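Local coordinates for protein aminotransferase, class III (Deinococcus radiodurans, PDB 3I4J) that probably transfers amino groups between substrates with the help of pyridoxal phosphate, as class-III aminotransferases do, at residues 15-18 with 23-26; 34-39 with 237-242; 45-50 with 265-270; 349-354 with 405-410. The protein carries 1 engineered substitution. All blocks are in the same frame, centred on the assembly; numbering follows the deposited sequence.

Interaction 1 of 4, residues 15-18 with 23-26; sequences AVRG and LYDD
Val16 N and Tyr24 O, 2.9 Å apart, form an almost straight hydrogen bond, with N-H...O at 176° and the donor in the carbonyl plane. Tyr24 O also takes a weak bond from Arg17 N, at 3.3 Å. Two consecutive residues therefore face Tyr24, a classic beta bulge in the antiparallel hairpin of strands 14-19 and 22-25. Beyond it, Tyr24 N returns a 2.8 Å bond to Arg17 O, and Gly18 with Leu23 forms a non-hydrogen-bonded pair. Arg17 and Tyr24 project from the same face of the sheet; with CG opposite its backbone N (chi1 173°), Arg17 runs its aliphatic chain past the ring, CG lying 4.0 Å from Tyr24 CD2. Val16 spreads its methyls over the end of the other strand, CG1 3.7 Å from Asp26 CB and CG2 3.6 Å from Asp25 O. A glycine in place of Val16 would probably pack more loosely on Asp26 and let the bulge flex. Asp25, pointing away, is held by Tyr31 and by the backbone N atoms of Ala27 and Arg29, while Ala15 pairs in a parallel ladder with a strand of the second subunit. Backbone bonds thus hold the hairpin together, and side chains add modest packing.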
ATOM      1  N   ALA C  15      13.244   0.505  17.720  1.00 20.14           N
ATOM      2  CA  ALA C  15      12.393   1.476  18.389  1.00 21.62           C
ATOM      3  C   ALA C  15      11.383   0.754  19.271  1.00 21.46           C
ATOM      4  O   ALA C  15      10.865  -0.299  18.902  1.00 20.82           O
ATOM      5  CB  ALA C  15      11.666   2.336  17.355  1.00 20.87           C
ATOM      6  N   VAL C  16      11.105   1.317  20.441  1.00 21.14           N
ATOM      7  CA  VAL C  16      10.142   0.706  21.346  1.00 21.94           C
ATOM      8  C   VAL C  16       9.052   1.691  21.742  1.00 19.88           C
ATOM      9  O   VAL C  16       7.966   1.291  22.156  1.00 22.05           O
ATOM     10  CB  VAL C  16      10.829   0.179  22.633  1.00 21.81           C
ATOM     11  CG1 VAL C  16      11.816  -0.929  22.278  1.00 23.58           C
ATOM     12  CG2 VAL C  16      11.556   1.315  23.337  1.00 22.40           C
ATOM     13  N   ARG C  17       9.330   2.982  21.601  1.00 21.29           N
ATOM     14  CA  ARG C  17       8.347   3.984  21.986  1.00 20.84           C
ATOM     15  C   ARG C  17       8.475   5.320  21.253  1.00 21.46           C
ATOM     16  O   ARG C  17       9.566   5.731  20.869  1.00 21.52           O
ATOM     17  CB  ARG C  17       8.449   4.220  23.499  1.00 23.87           C
ATOM     18  CG  ARG C  17       7.600   5.355  24.034  1.00 26.54           C
ATOM     19  CD  ARG C  17       7.815   5.511  25.538  1.00 29.30           C
ATOM     20  NE  ARG C  17       7.432   4.304  26.264  1.00 28.92           N
ATOM     21  CZ  ARG C  17       6.178   3.946  26.522  1.00 30.83           C
ATOM     22  NH1 ARG C  17       5.166   4.707  26.121  1.00 32.73           N
ATOM     23  NH2 ARG C  17       5.933   2.819  27.173  1.00 31.95           N
ATOM     24  N   GLY C  18       7.337   5.985  21.078  1.00 21.77           N
ATOM     25  CA  GLY C  18       7.305   7.282  20.428  1.00 23.13           C
ATOM     26  C   GLY C  18       6.391   8.177  21.248  1.00 22.56           C
ATOM     27  O   GLY C  18       5.238   7.821  21.487  1.00 23.90           O
ATOM     28  N   LEU C  23      11.490   9.758  19.831  1.00 22.10           N
ATOM     29  CA  LEU C  23      11.511   8.310  19.645  1.00 21.97           C
ATOM     30  C   LEU C  23      12.512   7.717  20.643  1.00 23.95           C
ATOM     31  O   LEU C  23      13.524   8.345  20.965  1.00 25.26           O
ATOM     32  CB  LEU C  23      11.939   7.953  18.220  1.00 22.34           C
ATOM     33  CG  LEU C  23      10.968   8.289  17.086  1.00 20.17           C
ATOM     34  CD1 LEU C  23      11.630   7.934  15.754  1.00 22.50           C
ATOM     35  CD2 LEU C  23       9.661   7.519  17.251  1.00 20.12           C
ATOM     36  N   TYR C  24      12.232   6.511  21.127  1.00 23.02           N
ATOM     37  CA  TYR C  24      13.112   5.846  22.089  1.00 23.05           C
ATOM     38  C   TYR C  24      13.426   4.437  21.597  1.00 22.92           C
ATOM     39  O   TYR C  24      12.524   3.738  21.133  1.00 22.14           O
ATOM     40  CB  TYR C  24      12.420   5.745  23.457  1.00 24.82           C
ATOM     41  CG  TYR C  24      11.959   7.060  24.049  1.00 26.93           C
ATOM     42  CD1 TYR C  24      12.685   7.685  25.067  1.00 27.64           C
ATOM     43  CD2 TYR C  24      10.796   7.681  23.595  1.00 26.03           C
ATOM     44  CE1 TYR C  24      12.261   8.898  25.615  1.00 27.69           C
ATOM     45  CE2 TYR C  24      10.366   8.894  24.132  1.00 28.15           C
ATOM     46  CZ  TYR C  24      11.105   9.496  25.141  1.00 29.15           C
ATOM     47  OH  TYR C  24      10.695  10.711  25.649  1.00 32.14           O
ATOM     48  N   ASP C  25      14.687   4.012  21.675  1.00 22.84           N
ATOM     49  CA  ASP C  25      15.020   2.657  21.237  1.00 21.99           C
ATOM     50  C   ASP C  25      15.207   1.706  22.418  1.00 23.00           C
ATOM     51  O   ASP C  25      15.102   2.123  23.580  1.00 21.98           O
ATOM     52  CB  ASP C  25      16.244   2.635  20.299  1.00 22.57           C
ATOM     53  CG  ASP C  25      17.536   3.111  20.958  1.00 23.78           C
ATOM     54  OD1 ASP C  25      17.633   3.131  22.203  1.00 25.04           O
ATOM     55  OD2 ASP C  25      18.473   3.449  20.201  1.00 25.23           O
ATOM     56  N   ASP C  26      15.480   0.433  22.139  1.00 23.70           N
ATOM     57  CA  ASP C  26      15.613  -0.539  23.219  1.00 26.39           C
ATOM     58  C   ASP C  26      16.926  -0.475  23.977  1.00 28.99           C
ATOM     59  O   ASP C  26      17.349  -1.451  24.607  1.00 28.17           O
ATOM     60  CB  ASP C  26      15.341  -1.966  22.713  1.00 25.99           C
ATOM     61  CG  ASP C  26      16.401  -2.473  21.760  1.00 26.83           C
ATOM     62  OD1 ASP C  26      17.364  -1.738  21.470  1.00 27.35           O
ATOM     63  OD2 ASP C  26      16.262  -3.628  21.304  1.00 27.21           O
TER

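Interaction 2 of 4, residues 34-39 with 237-242; sequences GSSGAL and MGRCGS
Ser36 OG is gripped from two sequence-distant places: Arg239 NH1 gives it a weak hydrogen bond of 3.3 Å, and the hydroxyl is also bonded to Gly404 O. The N-H...O angle of the arginine bond is 155°, and the serine oxygen lies near the guanidinium plane, at the edge. One face of the guanidinium is covered by Leu39, whose CG sits 4.3 Å from Arg239 NE and is offset toward the rim of the group. The arginine leaves the type I turn 238-241 with CG opposite its backbone N (chi1 -170°), then bends at chi2 and chi3 to bring its flat end under Leu39, edge toward Ser36. That turn is closed by Gly241 N to Gly238 O at 2.9 Å. Across from it, Leu39 N bonds to Ser35 O at 2.6 Å and Ser35 OG to Gly37 O at 2.8 Å, bracing the chain that presents Ser36 and Leu39. NH1 is also bonded to Asn42 OD1, and NH2 to Leu351 O and, doubtfully close, Pro405 O, so these oxygens probably help offset the buried charge. Arg239 thus joins the loop following strand 227-231 to the short turn at 36-39, with Leu352 of strand 352-357 packed against Leu39.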
ATOM      1  N   GLY C  34      13.371  14.909  13.840  1.00 22.86           N
ATOM      2  CA  GLY C  34      13.470  16.122  13.040  1.00 23.16           C
ATOM      3  C   GLY C  34      12.844  16.089  11.659  1.00 23.45           C
ATOM      4  O   GLY C  34      12.603  17.142  11.072  1.00 24.90           O
ATOM      5  N   SER C  35      12.583  14.897  11.133  1.00 21.71           N
ATOM      6  CA  SER C  35      11.976  14.769   9.812  1.00 21.87           C
ATOM      7  C   SER C  35      10.661  13.992   9.863  1.00 21.29           C
ATOM      8  O   SER C  35      10.168  13.534   8.828  1.00 20.39           O
ATOM      9  CB  SER C  35      12.943  14.068   8.859  1.00 23.33           C
ATOM     10  OG  SER C  35      13.271  12.781   9.347  1.00 25.22           O
ATOM     11  N   SER C  36      10.097  13.852  11.064  1.00 21.24           N
ATOM     12  CA  SER C  36       8.837  13.126  11.257  1.00 21.51           C
ATOM     13  C   SER C  36       8.934  11.786  10.534  1.00 21.87           C
ATOM     14  O   SER C  36       7.998  11.365   9.848  1.00 20.17           O
ATOM     15  CB  SER C  36       7.666  13.927  10.679  1.00 23.00           C
ATOM     16  OG  SER C  36       7.637  15.249  11.195  1.00 22.68           O
ATOM     17  N   GLY C  37      10.065  11.112  10.711  1.00 21.86           N
ATOM     18  CA  GLY C  37      10.285   9.855  10.025  1.00 23.92           C
ATOM     19  C   GLY C  37      10.712  10.259   8.621  1.00 26.81           C
ATOM     20  O   GLY C  37      11.878  10.580   8.378  1.00 28.52           O
ATOM     21  N   ALA C  38       9.757  10.252   7.699  1.00 25.28           N
ATOM     22  CA  ALA C  38      10.004  10.655   6.317  1.00 25.11           C
ATOM     23  C   ALA C  38       8.870  11.617   5.982  1.00 23.94           C
ATOM     24  O   ALA C  38       8.148  11.432   5.000  1.00 25.42           O
ATOM     25  CB  ALA C  38       9.968   9.438   5.394  1.00 24.47           C
ATOM     26  N   LEU C  39       8.733  12.645   6.818  1.00 24.27           N
ATOM     27  CA  LEU C  39       7.683  13.650   6.697  1.00 24.55           C
ATOM     28  C   LEU C  39       6.322  12.963   6.714  1.00 24.26           C
ATOM     29  O   LEU C  39       5.430  13.273   5.926  1.00 24.72           O
ATOM     30  CB  LEU C  39       7.870  14.494   5.429  1.00 26.27           C
ATOM     31  CG  LEU C  39       8.787  15.704   5.654  1.00 27.66           C
ATOM     32  CD1 LEU C  39      10.195  15.252   6.009  1.00 29.73           C
ATOM     33  CD2 LEU C  39       8.810  16.553   4.404  1.00 32.43           C
ATOM     34  N   MET C 237      -1.675  18.689   3.835  1.00 21.16           N
ATOM     35  CA  MET C 237      -2.217  18.549   5.180  1.00 22.11           C
ATOM     36  C   MET C 237      -1.575  19.406   6.273  1.00 22.99           C
ATOM     37  O   MET C 237      -1.327  18.931   7.383  1.00 23.73           O
ATOM     38  CB  MET C 237      -2.218  17.067   5.588  1.00 23.93           C
ATOM     39  CG  MET C 237      -3.023  16.158   4.632  1.00 25.65           C
ATOM     40  SD  MET C 237      -4.715  16.730   4.208  1.00 18.50           S
ATOM     41  CE  MET C 237      -4.411  17.456   2.633  1.00 32.07           C
ATOM     42  N   GLY C 238      -1.323  20.675   5.952  1.00 22.30           N
ATOM     43  CA  GLY C 238      -0.751  21.600   6.917  1.00 23.22           C
ATOM     44  C   GLY C 238       0.760  21.692   6.985  1.00 24.46           C
ATOM     45  O   GLY C 238       1.301  22.642   7.552  1.00 24.25           O
ATOM     46  N   ARG C 239       1.436  20.705   6.409  1.00 23.99           N
ATOM     47  CA  ARG C 239       2.894  20.635   6.398  1.00 23.83           C
ATOM     48  C   ARG C 239       3.561  21.974   6.058  1.00 22.81           C
ATOM     49  O   ARG C 239       4.502  22.405   6.732  1.00 22.35           O
ATOM     50  CB  ARG C 239       3.329  19.572   5.383  1.00 26.27           C
ATOM     51  CG  ARG C 239       4.795  19.188   5.414  1.00 30.66           C
ATOM     52  CD  ARG C 239       5.056  18.130   6.484  1.00 32.87           C
ATOM     53  NE  ARG C 239       6.071  18.611   7.392  1.00 33.71           N
ATOM     54  CZ  ARG C 239       6.438  18.027   8.522  1.00 29.59           C
ATOM     55  NH1 ARG C 239       5.878  16.890   8.935  1.00 25.71           N
ATOM     56  NH2 ARG C 239       7.363  18.613   9.253  1.00 29.54           N
ATOM     57  N   CYS C 240       3.071  22.627   5.011  1.00 21.91           N
ATOM     58  CA  CYS C 240       3.646  23.892   4.572  1.00 21.29           C
ATOM     59  C   CYS C 240       2.913  25.141   5.054  1.00 22.93           C
ATOM     60  O   CYS C 240       2.984  26.190   4.410  1.00 24.11           O
ATOM     61  CB  CYS C 240       3.743  23.902   3.044  1.00 20.92           C
ATOM     62  SG  CYS C 240       4.945  22.709   2.385  1.00 22.13           S
ATOM     63  N   GLY C 241       2.217  25.027   6.183  1.00 23.39           N
ATOM     64  CA  GLY C 241       1.497  26.165   6.736  1.00 22.96           C
ATOM     65  C   GLY C 241       0.187  26.508   6.052  1.00 25.06           C
ATOM     66  O   GLY C 241      -0.323  27.623   6.198  1.00 24.35           O
ATOM     67  N   SER C 242      -0.360  25.547   5.315  1.00 23.87           N
ATOM     68  CA  SER C 242      -1.619  25.715   4.590  1.00 25.31           C
ATOM     69  C   SER C 242      -2.235  24.319   4.422  1.00 24.25           C
ATOM     70  O   SER C 242      -1.503  23.329   4.346  1.00 24.39           O
ATOM     71  CB  SER C 242      -1.336  26.343   3.218  1.00 26.88           C
ATOM     72  OG  SER C 242      -2.506  26.438   2.421  1.00 29.43           O
TER

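Interaction 3 of 4, residues 45-50 with 265-270; sequences HGRAEV and AGYAPL
Val50, in the first turn of helix 48-60, and Tyr267, in the irregular loop before strand 271-275, bring their CA atoms to 7.4 Å. Gly46 has a positive phi and Arg47 occupies the N-cap of the helix, right before the first turn. In the facing loop, Gly266 also has a positive phi (87°), at which a CB would press on the carbonyl oxygen of Ala265. From this loop Tyr267 reaches over, its CG opposite the carbonyl carbon (chi1 -73°). Arg47 N points to the phenol oxygen, with Tyr267 OH at 2.9 Å and an N-H...O angle of 165°, although the oxygen is crowded in the model and its exact place is less sure. The hydroxyl is bonded to Gly44 O as well. Val50 lies over one face of the ring and crosses it at about a right angle. Its CB is 4.2 Å from the centroid of the Tyr267 ring, a CH-pi contact, and its CG1 touches Tyr267 CG at 3.5 Å. Arg47 sends its guanidinium onward to Glu316 in a salt bridge, while Pro62 of the second subunit packs on the tyrosine and Tyr296 of that subunit bonds to Gly266 N. An alanine in place of Tyr267 would probably leave Val50 without the ring face it lies on, and Gly44 O without its hydroxyl partner. One amphipathic side chain thus serves two needs, its ring covering the valine and its hydroxyl apparently meeting the backbone just before the helix.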
ATOM      1  N   HIS C  45       4.045  11.504  17.829  1.00 22.60           N
ATOM      2  CA  HIS C  45       3.883  10.099  18.168  1.00 22.91           C
ATOM      3  C   HIS C  45       3.128   9.840  19.468  1.00 23.70           C
ATOM      4  O   HIS C  45       3.094  10.686  20.363  1.00 24.02           O
ATOM      5  CB  HIS C  45       5.255   9.433  18.254  1.00 23.24           C
ATOM      6  CG  HIS C  45       6.072   9.572  17.007  1.00 23.77           C
ATOM      7  ND1 HIS C  45       7.082  10.500  16.875  1.00 22.71           N
ATOM      8  CD2 HIS C  45       6.017   8.905  15.830  1.00 22.25           C
ATOM      9  CE1 HIS C  45       7.615  10.397  15.670  1.00 20.86           C
ATOM     10  NE2 HIS C  45       6.987   9.437  15.017  1.00 24.65           N
ATOM     11  N   GLY C  46       2.524   8.657  19.547  1.00 22.54           N
ATOM     12  CA  GLY C  46       1.803   8.240  20.739  1.00 22.74           C
ATOM     13  C   GLY C  46       0.428   8.820  21.009  1.00 24.89           C
ATOM     14  O   GLY C  46       0.011   8.869  22.168  1.00 25.14           O
ATOM     15  N   ARG C  47      -0.286   9.249  19.970  1.00 25.22           N
ATOM     16  CA  ARG C  47      -1.621   9.818  20.163  1.00 25.80           C
ATOM     17  C   ARG C  47      -2.631   8.731  20.524  1.00 26.12           C
ATOM     18  O   ARG C  47      -3.085   7.976  19.658  1.00 23.73           O
ATOM     19  CB  ARG C  47      -2.106  10.540  18.900  1.00 28.22           C
ATOM     20  CG  ARG C  47      -1.113  11.515  18.263  1.00 30.34           C
ATOM     21  CD  ARG C  47      -0.814  12.759  19.093  1.00 34.16           C
ATOM     22  NE  ARG C  47      -1.976  13.612  19.322  1.00 35.69           N
ATOM     23  CZ  ARG C  47      -1.967  14.941  19.208  1.00 35.12           C
ATOM     24  NH1 ARG C  47      -0.864  15.582  18.850  1.00 35.00           N
ATOM     25  NH2 ARG C  47      -3.056  15.638  19.495  1.00 33.38           N
ATOM     26  N   ALA C  48      -2.981   8.649  21.805  1.00 26.61           N
ATOM     27  CA  ALA C  48      -3.948   7.658  22.259  1.00 26.89           C
ATOM     28  C   ALA C  48      -5.313   7.934  21.645  1.00 26.04           C
ATOM     29  O   ALA C  48      -6.101   7.013  21.436  1.00 26.44           O
ATOM     30  CB  ALA C  48      -4.043   7.674  23.780  1.00 27.78           C
ATOM     31  N   GLU C  49      -5.590   9.205  21.356  1.00 25.83           N
ATOM     32  CA  GLU C  49      -6.862   9.600  20.765  1.00 25.07           C
ATOM     33  C   GLU C  49      -7.089   8.883  19.438  1.00 25.36           C
ATOM     34  O   GLU C  49      -8.186   8.389  19.164  1.00 24.10           O
ATOM     35  CB  GLU C  49      -6.898  11.109  20.520  1.00 26.76           C
ATOM     36  CG  GLU C  49      -8.232  11.613  19.993  1.00 28.87           C
ATOM     37  CD  GLU C  49      -8.231  13.110  19.736  1.00 29.99           C
ATOM     38  OE1 GLU C  49      -7.342  13.806  20.269  1.00 31.02           O
ATOM     39  OE2 GLU C  49      -9.123  13.594  19.012  1.00 32.94           O
ATOM     40  N   VAL C  50      -6.050   8.840  18.612  1.00 23.23           N
ATOM     41  CA  VAL C  50      -6.149   8.179  17.318  1.00 21.89           C
ATOM     42  C   VAL C  50      -6.293   6.678  17.529  1.00 20.78           C
ATOM     43  O   VAL C  50      -7.120   6.026  16.886  1.00 21.58           O
ATOM     44  CB  VAL C  50      -4.900   8.446  16.456  1.00 23.26           C
ATOM     45  CG1 VAL C  50      -5.045   7.750  15.102  1.00 21.78           C
ATOM     46  CG2 VAL C  50      -4.716   9.947  16.266  1.00 24.49           C
ATOM     47  N   ALA C 265      -0.985  10.550   9.167  1.00 21.43           N
ATOM     48  CA  ALA C 265       0.190  10.883   9.979  1.00 18.86           C
ATOM     49  C   ALA C 265       0.923   9.742  10.689  1.00 18.78           C
ATOM     50  O   ALA C 265       1.312   9.878  11.852  1.00 17.40           O
ATOM     51  CB  ALA C 265      -0.199  11.955  11.004  1.00 19.82           C
ATOM     52  N   GLY C 266       1.109   8.625   9.994  1.00 16.74           N
ATOM     53  CA  GLY C 266       1.820   7.498  10.571  1.00 17.95           C
ATOM     54  C   GLY C 266       0.987   6.513  11.372  1.00 16.15           C
ATOM     55  O   GLY C 266       1.511   5.499  11.831  1.00 16.88           O
ATOM     56  N   TYR C 267      -0.301   6.795  11.545  1.00 17.09           N
ATOM     57  CA  TYR C 267      -1.173   5.912  12.316  1.00 16.65           C
ATOM     58  C   TYR C 267      -1.781   4.781  11.496  1.00 17.36           C
ATOM     59  O   TYR C 267      -2.195   3.760  12.042  1.00 18.63           O
ATOM     60  CB  TYR C 267      -2.262   6.748  13.007  1.00 17.72           C
ATOM     61  CG  TYR C 267      -1.664   7.535  14.153  1.00 18.22           C
ATOM     62  CD1 TYR C 267      -1.491   6.943  15.405  1.00 19.48           C
ATOM     63  CD2 TYR C 267      -1.123   8.806  13.946  1.00 19.33           C
ATOM     64  CE1 TYR C 267      -0.785   7.579  16.414  1.00 19.40           C
ATOM     65  CE2 TYR C 267      -0.409   9.457  14.958  1.00 17.42           C
ATOM     66  CZ  TYR C 267      -0.240   8.830  16.188  1.00 20.49           C
ATOM     67  OH  TYR C 267       0.513   9.418  17.183  1.00 21.41           O
ATOM     68  N   ALA C 268      -1.810   4.956  10.181  1.00 18.07           N
ATOM     69  CA  ALA C 268      -2.351   3.940   9.296  1.00 17.70           C
ATOM     70  C   ALA C 268      -1.899   4.212   7.870  1.00 18.31           C
ATOM     71  O   ALA C 268      -1.622   5.358   7.508  1.00 17.33           O
ATOM     72  CB  ALA C 268      -3.885   3.926   9.374  1.00 18.06           C
ATOM     73  N   PRO C 269      -1.798   3.159   7.042  1.00 17.46           N
ATOM     74  CA  PRO C 269      -1.375   3.358   5.651  1.00 18.12           C
ATOM     75  C   PRO C 269      -2.566   3.921   4.879  1.00 18.56           C
ATOM     76  O   PRO C 269      -3.457   3.175   4.462  1.00 20.04           O
ATOM     77  CB  PRO C 269      -1.009   1.946   5.188  1.00 17.77           C
ATOM     78  CG  PRO C 269      -0.746   1.202   6.481  1.00 16.36           C
ATOM     79  CD  PRO C 269      -1.816   1.727   7.380  1.00 17.02           C
ATOM     80  N   LEU C 270      -2.578   5.236   4.707  1.00 17.00           N
ATOM     81  CA  LEU C 270      -3.658   5.919   4.015  1.00 16.65           C
ATOM     82  C   LEU C 270      -3.107   7.011   3.094  1.00 15.76           C
ATOM     83  O   LEU C 270      -2.171   7.734   3.448  1.00 17.06           O
ATOM     84  CB  LEU C 270      -4.603   6.548   5.046  1.00 19.14           C
ATOM     85  CG  LEU C 270      -5.838   7.278   4.511  1.00 19.44           C
ATOM     86  CD1 LEU C 270      -6.803   6.273   3.924  1.00 21.87           C
ATOM     87  CD2 LEU C 270      -6.510   8.047   5.639  1.00 20.35           C
TER

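Interaction 4 of 4, residues 349-354 with 405-410; sequences TGLLLG and PPLSIT
Leu351 sits at the third position of a type II' turn, 349-352, the tight two-residue connection of a beta hairpin, and its forked end reaches the loop that joins strand 400-403 to helix 411-428. The hairpin is closed by a pair of bonds, Thr349 N to Leu352 O at 3.0 Å and Leu352 N to Thr349 O at 3.3 Å; Gly350 supplies the positive phi that this turn needs in its second position. CD1 of Leu351 lies opposite CA (chi2 172°), so this branch extends farthest, over the type I turn 406-409. Leu351 CD1 comes to 3.8 Å from Leu407 CA. Leu351 CD1 also lies between two side chains, 4.2 Å from Leu407 CD1 and 4.2 Å from Ile409 CG2. The other branch meets the pyrrolidine ring of Pro405, crossing it at about a right angle, with Leu351 CD2 4.0 Å from Pro405 CG. No hydrogen bond spans the two segments; the contact is apolar and buried. Helix 318-339 backs it through Leu329, which packs on Pro405, and helix 411-428 through Val414 on Ile409. Through Leu351 the turn of hairpin 343-357 is packed onto the lead-in to the C-terminal helix. Even a polar atom joins in: Pro406 O, which accepts Ile409 N at 2.9 Å, has Leu351 CD1 3.9 Å away.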
ATOM      1  N   THR C 349       9.175  26.414   3.717  1.00 20.84           N
ATOM      2  CA  THR C 349       7.797  26.837   3.509  1.00 21.86           C
ATOM      3  C   THR C 349       7.059  26.062   4.595  1.00 22.82           C
ATOM      4  O   THR C 349       6.920  24.846   4.500  1.00 19.70           O
ATOM      5  CB  THR C 349       7.254  26.423   2.114  1.00 22.51           C
ATOM      6  OG1 THR C 349       8.057  27.011   1.083  1.00 23.31           O
ATOM      7  CG2 THR C 349       5.832  26.919   1.939  1.00 22.46           C
ATOM      8  N   GLY C 350       6.605  26.757   5.633  1.00 22.31           N
ATOM      9  CA  GLY C 350       5.945  26.066   6.727  1.00 23.50           C
ATOM     10  C   GLY C 350       6.991  25.167   7.374  1.00 22.50           C
ATOM     11  O   GLY C 350       8.129  25.590   7.571  1.00 24.21           O
ATOM     12  N   LEU C 351       6.632  23.924   7.689  1.00 20.98           N
ATOM     13  CA  LEU C 351       7.589  23.014   8.303  1.00 21.18           C
ATOM     14  C   LEU C 351       8.214  22.009   7.338  1.00 21.00           C
ATOM     15  O   LEU C 351       8.472  20.856   7.691  1.00 20.98           O
ATOM     16  CB  LEU C 351       6.965  22.296   9.506  1.00 21.04           C
ATOM     17  CG  LEU C 351       7.027  23.101  10.816  1.00 20.65           C
ATOM     18  CD1 LEU C 351       6.222  22.405  11.913  1.00 21.90           C
ATOM     19  CD2 LEU C 351       8.486  23.264  11.240  1.00 20.45           C
ATOM     20  N   LEU C 352       8.433  22.458   6.107  1.00 20.40           N
ATOM     21  CA  LEU C 352       9.110  21.660   5.093  1.00 20.14           C
ATOM     22  C   LEU C 352      10.309  22.550   4.769  1.00 20.86           C
ATOM     23  O   LEU C 352      10.162  23.598   4.140  1.00 20.91           O
ATOM     24  CB  LEU C 352       8.230  21.460   3.856  1.00 20.78           C
ATOM     25  CG  LEU C 352       8.908  20.743   2.684  1.00 22.44           C
ATOM     26  CD1 LEU C 352       9.601  19.494   3.185  1.00 25.54           C
ATOM     27  CD2 LEU C 352       7.879  20.392   1.617  1.00 24.36           C
ATOM     28  N   LEU C 353      11.490  22.152   5.228  1.00 22.56           N
ATOM     29  CA  LEU C 353      12.681  22.966   5.013  1.00 22.08           C
ATOM     30  C   LEU C 353      13.815  22.185   4.377  1.00 23.02           C
ATOM     31  O   LEU C 353      13.833  20.956   4.414  1.00 23.47           O
ATOM     32  CB  LEU C 353      13.156  23.561   6.343  1.00 21.82           C
ATOM     33  CG  LEU C 353      12.125  24.351   7.156  1.00 23.22           C
ATOM     34  CD1 LEU C 353      11.440  23.431   8.169  1.00 21.35           C
ATOM     35  CD2 LEU C 353      12.816  25.501   7.870  1.00 22.58           C
ATOM     36  N   GLY C 354      14.769  22.911   3.801  1.00 21.80           N
ATOM     37  CA  GLY C 354      15.894  22.256   3.166  1.00 23.49           C
ATOM     38  C   GLY C 354      17.188  23.018   3.345  1.00 24.61           C
ATOM     39  O   GLY C 354      17.194  24.246   3.461  1.00 25.83           O
ATOM     40  N   PRO C 405       9.951  18.483  11.204  1.00 22.22           N
ATOM     41  CA  PRO C 405       9.472  17.827  12.419  1.00 21.87           C
ATOM     42  C   PRO C 405       7.945  17.868  12.476  1.00 21.49           C
ATOM     43  O   PRO C 405       7.300  18.503  11.637  1.00 21.34           O
ATOM     44  CB  PRO C 405      10.121  18.657  13.526  1.00 22.87           C
ATOM     45  CG  PRO C 405      10.103  20.045  12.932  1.00 22.87           C
ATOM     46  CD  PRO C 405      10.558  19.794  11.509  1.00 22.12           C
ATOM     47  N   PRO C 406       7.344  17.178  13.456  1.00 21.72           N
ATOM     48  CA  PRO C 406       5.885  17.162  13.591  1.00 21.18           C
ATOM     49  C   PRO C 406       5.323  18.574  13.737  1.00 22.15           C
ATOM     50  O   PRO C 406       5.929  19.428  14.387  1.00 23.90           O
ATOM     51  CB  PRO C 406       5.667  16.324  14.847  1.00 21.68           C
ATOM     52  CG  PRO C 406       6.807  15.351  14.790  1.00 21.22           C
ATOM     53  CD  PRO C 406       7.972  16.236  14.401  1.00 21.60           C
ATOM     54  N   LEU C 407       4.162  18.808  13.131  1.00 23.29           N
ATOM     55  CA  LEU C 407       3.506  20.109  13.176  1.00 23.51           C
ATOM     56  C   LEU C 407       3.163  20.532  14.601  1.00 25.03           C
ATOM     57  O   LEU C 407       2.891  21.705  14.865  1.00 24.86           O
ATOM     58  CB  LEU C 407       2.237  20.070  12.318  1.00 25.41           C
ATOM     59  CG  LEU C 407       2.409  20.282  10.809  1.00 28.35           C
ATOM     60  CD1 LEU C 407       3.640  19.564  10.307  1.00 27.36           C
ATOM     61  CD2 LEU C 407       1.154  19.827  10.072  1.00 25.10           C
ATOM     62  N   SER C 408       3.186  19.563  15.509  1.00 24.20           N
ATOM     63  CA  SER C 408       2.888  19.787  16.921  1.00 24.60           C
ATOM     64  C   SER C 408       4.128  20.120  17.758  1.00 25.05           C
ATOM     65  O   SER C 408       4.039  20.271  18.978  1.00 24.87           O
ATOM     66  CB  SER C 408       2.210  18.537  17.485  1.00 25.14           C
ATOM     67  OG  SER C 408       2.924  17.379  17.081  1.00 26.30           O
ATOM     68  N   ILE C 409       5.283  20.235  17.113  1.00 25.10           N
ATOM     69  CA  ILE C 409       6.524  20.539  17.827  1.00 25.07           C
ATOM     70  C   ILE C 409       6.407  21.885  18.545  1.00 24.93           C
ATOM     71  O   ILE C 409       5.779  22.810  18.032  1.00 25.68           O
ATOM     72  CB  ILE C 409       7.722  20.568  16.852  1.00 24.64           C
ATOM     73  CG1 ILE C 409       9.030  20.714  17.627  1.00 23.74           C
ATOM     74  CG2 ILE C 409       7.553  21.705  15.844  1.00 24.92           C
ATOM     75  CD1 ILE C 409      10.260  20.481  16.772  1.00 25.27           C
ATOM     76  N   THR C 410       6.996  21.987  19.734  1.00 25.54           N
ATOM     77  CA  THR C 410       6.938  23.233  20.505  1.00 26.95           C
ATOM     78  C   THR C 410       8.103  24.154  20.154  1.00 26.66           C
ATOM     79  O   THR C 410       9.075  23.728  19.530  1.00 27.09           O
ATOM     80  CB  THR C 410       6.983  22.966  22.029  1.00 26.42           C
ATOM     81  OG1 THR C 410       8.262  22.426  22.381  1.00 27.05           O
ATOM     82  CG2 THR C 410       5.899  21.977  22.434  1.00 28.71           C
TER

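In the fold
From the N terminus, interaction 1 closes the short hairpin of strands 14-19 and 22-25 before any other contact opens. Interactions 2 and 3 then close loops of roughly two hundred residues each and cross, since 45-50 falls inside the first loop and 265-270 beyond it; both anchor the N-terminal region to loops flanking strands of the large mixed sheet. Interaction 4 follows in series and folds the C-terminal part on itself. His45 packs on Gly18 and Leu23, joining interactions 1 and 3. Interactions 2 and 4 have centres about 5 Å apart and meet where Arg239 reaches Leu351 and Pro405. Interactions 1, 2 and 3 touch the second subunit.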